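Local coordinates for flagellar biosynthetic protein FlhB (Shewanella putrefaciens CN-32, PDB 6Z0W) that is thought to act in the flagellar type III export apparatus and probably to be required for rod formation in the basal body, represented here by its cytoplasmic domain, at residues A[26-31]-A[40-45]. Numbering follows the deposited sequence.
Sequences AVAVKY and FVIAKG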
# COMPACT_ATOMS: atom_id res chain seq x y z
N ALA A 26 2.41 5.40 -3.74
CA ALA A 26 1.09 4.96 -3.31
C ALA A 26 0.91 3.52 -3.76
O ALA A 26 1.15 3.21 -4.93
CB ALA A 26 -0.05 5.82 -3.90
N VAL A 27 0.47 2.64 -2.85
CA VAL A 27 0.12 1.28 -3.22
C VAL A 27 -1.29 0.99 -2.71
O VAL A 27 -1.58 1.18 -1.52
CB VAL A 27 1.14 0.25 -2.69
CG1 VAL A 27 2.46 0.36 -3.48
CG2 VAL A 27 1.40 0.46 -1.21
N ALA A 28 -2.18 0.60 -3.63
CA ALA A 28 -3.54 0.24 -3.27
C ALA A 28 -3.58 -1.25 -2.94
O ALA A 28 -3.32 -2.11 -3.81
CB ALA A 28 -4.52 0.59 -4.41
N VAL A 29 -3.90 -1.57 -1.69
CA VAL A 29 -3.82 -2.93 -1.16
C VAL A 29 -5.23 -3.49 -0.97
O VAL A 29 -6.13 -2.79 -0.48
CB VAL A 29 -3.02 -2.94 0.16
CG1 VAL A 29 -2.96 -4.38 0.78
CG2 VAL A 29 -1.61 -2.39 -0.07
N LYS A 30 -5.41 -4.76 -1.33
CA LYS A 30 -6.68 -5.46 -1.10
C LYS A 30 -6.44 -6.77 -0.36
O LYS A 30 -5.45 -7.46 -0.62
CB LYS A 30 -7.41 -5.75 -2.43
CG LYS A 30 -8.85 -6.30 -2.28
CD LYS A 30 -9.56 -6.31 -3.64
CE LYS A 30 -11.06 -6.68 -3.55
NZ LYS A 30 -11.79 -5.83 -2.55
N TYR A 31 -7.34 -7.10 0.56
CA TYR A 31 -7.38 -8.39 1.23
C TYR A 31 -8.67 -9.09 0.85
O TYR A 31 -9.76 -8.61 1.19
CB TYR A 31 -7.30 -8.24 2.75
CG TYR A 31 -7.35 -9.56 3.53
CD1 TYR A 31 -6.29 -10.46 3.47
CD2 TYR A 31 -8.46 -9.89 4.33
CE1 TYR A 31 -6.31 -11.65 4.17
CE2 TYR A 31 -8.50 -11.09 5.07
CZ TYR A 31 -7.43 -11.97 4.97
OH TYR A 31 -7.42 -13.16 5.67
N PHE A 40 -2.95 -8.35 -1.51
CA PHE A 40 -2.33 -8.16 -2.80
C PHE A 40 -2.46 -6.71 -3.26
O PHE A 40 -3.35 -5.97 -2.82
CB PHE A 40 -2.92 -9.10 -3.88
CG PHE A 40 -4.43 -9.25 -3.82
CD1 PHE A 40 -5.26 -8.52 -4.68
CD2 PHE A 40 -5.01 -10.16 -2.94
CE1 PHE A 40 -6.65 -8.68 -4.61
CE2 PHE A 40 -6.37 -10.32 -2.89
CZ PHE A 40 -7.19 -9.59 -3.72
N VAL A 41 -1.58 -6.33 -4.18
CA VAL A 41 -1.56 -4.96 -4.69
C VAL A 41 -2.41 -4.93 -5.96
O VAL A 41 -2.17 -5.71 -6.88
CB VAL A 41 -0.12 -4.50 -4.96
CG1 VAL A 41 -0.09 -3.27 -5.84
CG2 VAL A 41 0.61 -4.26 -3.62
N ILE A 42 -3.40 -4.04 -6.01
CA ILE A 42 -4.24 -3.92 -7.21
C ILE A 42 -4.00 -2.63 -7.97
O ILE A 42 -4.48 -2.50 -9.11
CB ILE A 42 -5.74 -4.06 -6.86
CG1 ILE A 42 -6.16 -2.94 -5.90
CG2 ILE A 42 -6.00 -5.38 -6.19
CD1 ILE A 42 -7.62 -3.00 -5.55
N ALA A 43 -3.25 -1.69 -7.40
CA ALA A 43 -2.77 -0.52 -8.12
C ALA A 43 -1.53 0.01 -7.42
O ALA A 43 -1.40 -0.12 -6.20
CB ALA A 43 -3.85 0.57 -8.21
N LYS A 44 -0.61 0.59 -8.19
CA LYS A 44 0.56 1.22 -7.61
C LYS A 44 1.10 2.26 -8.59
O LYS A 44 0.92 2.14 -9.80
CB LYS A 44 1.65 0.20 -7.25
CG LYS A 44 2.46 -0.38 -8.42
CD LYS A 44 3.59 -1.22 -7.79
CE LYS A 44 4.63 -1.77 -8.75
NZ LYS A 44 5.53 -2.74 -8.02
N GLY A 45 1.77 3.26 -8.04
CA GLY A 45 2.38 4.29 -8.87
C GLY A 45 3.24 5.19 -8.02
O GLY A 45 3.15 5.21 -6.78
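Lys-30 and Phe-40 pack against each other, their side chains running the same way, where the antiparallel hairpin of strands 25-30 and 40-46 begins to open into its loop. Lys-30 CB lies above the ring face near its CE1-CZ rim, 3.7 Å from Phe-40 CE1 in an off-centre CH-pi contact; CG and CD continue outward past that rim. Phe-40 sets CG between its own N and carbonyl carbon (chi1 42°), which brings the same face over Lys-30 O, 3.6 Å from Phe-40 CD2. A long aliphatic chain with a charged tip suits this spot: its apolar methylenes cover part of the aromatic while NZ hydrogen-bonds to Asn-14 O.

Two backbone bonds, Lys-30 N to Phe-40 O and Phe-40 N to Lys-30 O, both 2.8 Å, close this end; a reciprocal pair links Ala-26 and Gly-45 at the other. Between them lies a beta bulge: Ala-28 faces both Ile-42 and Ala-43, its O taking Ile-42 N at 2.9 Å and its N giving to Ala-43 O at 2.8 Å. Small methyls let Ala-28 and Ala-43 meet CB to CB at 3.9 Å.

Ala-26, Ala-28, Lys-30, Phe-40 and Ala-43 share one face; Val-27, Val-29, Val-41 and Lys-44 take the opposite one. There Val-27 CG1 meets Lys-44 CB, while Val-27 and Val-41 pack on Ile-74 of helix 68-77. The extended chain of Lys-44 carries NZ to Tyr-75 O and Thr-78 O. Six backbone bonds thus join 40-46, outermost in this chain's sheet, to 25-30, the bulge costing none at Ala-28 N or O, and both lysines deliver their charge to carbonyl oxygens beyond the hairpin.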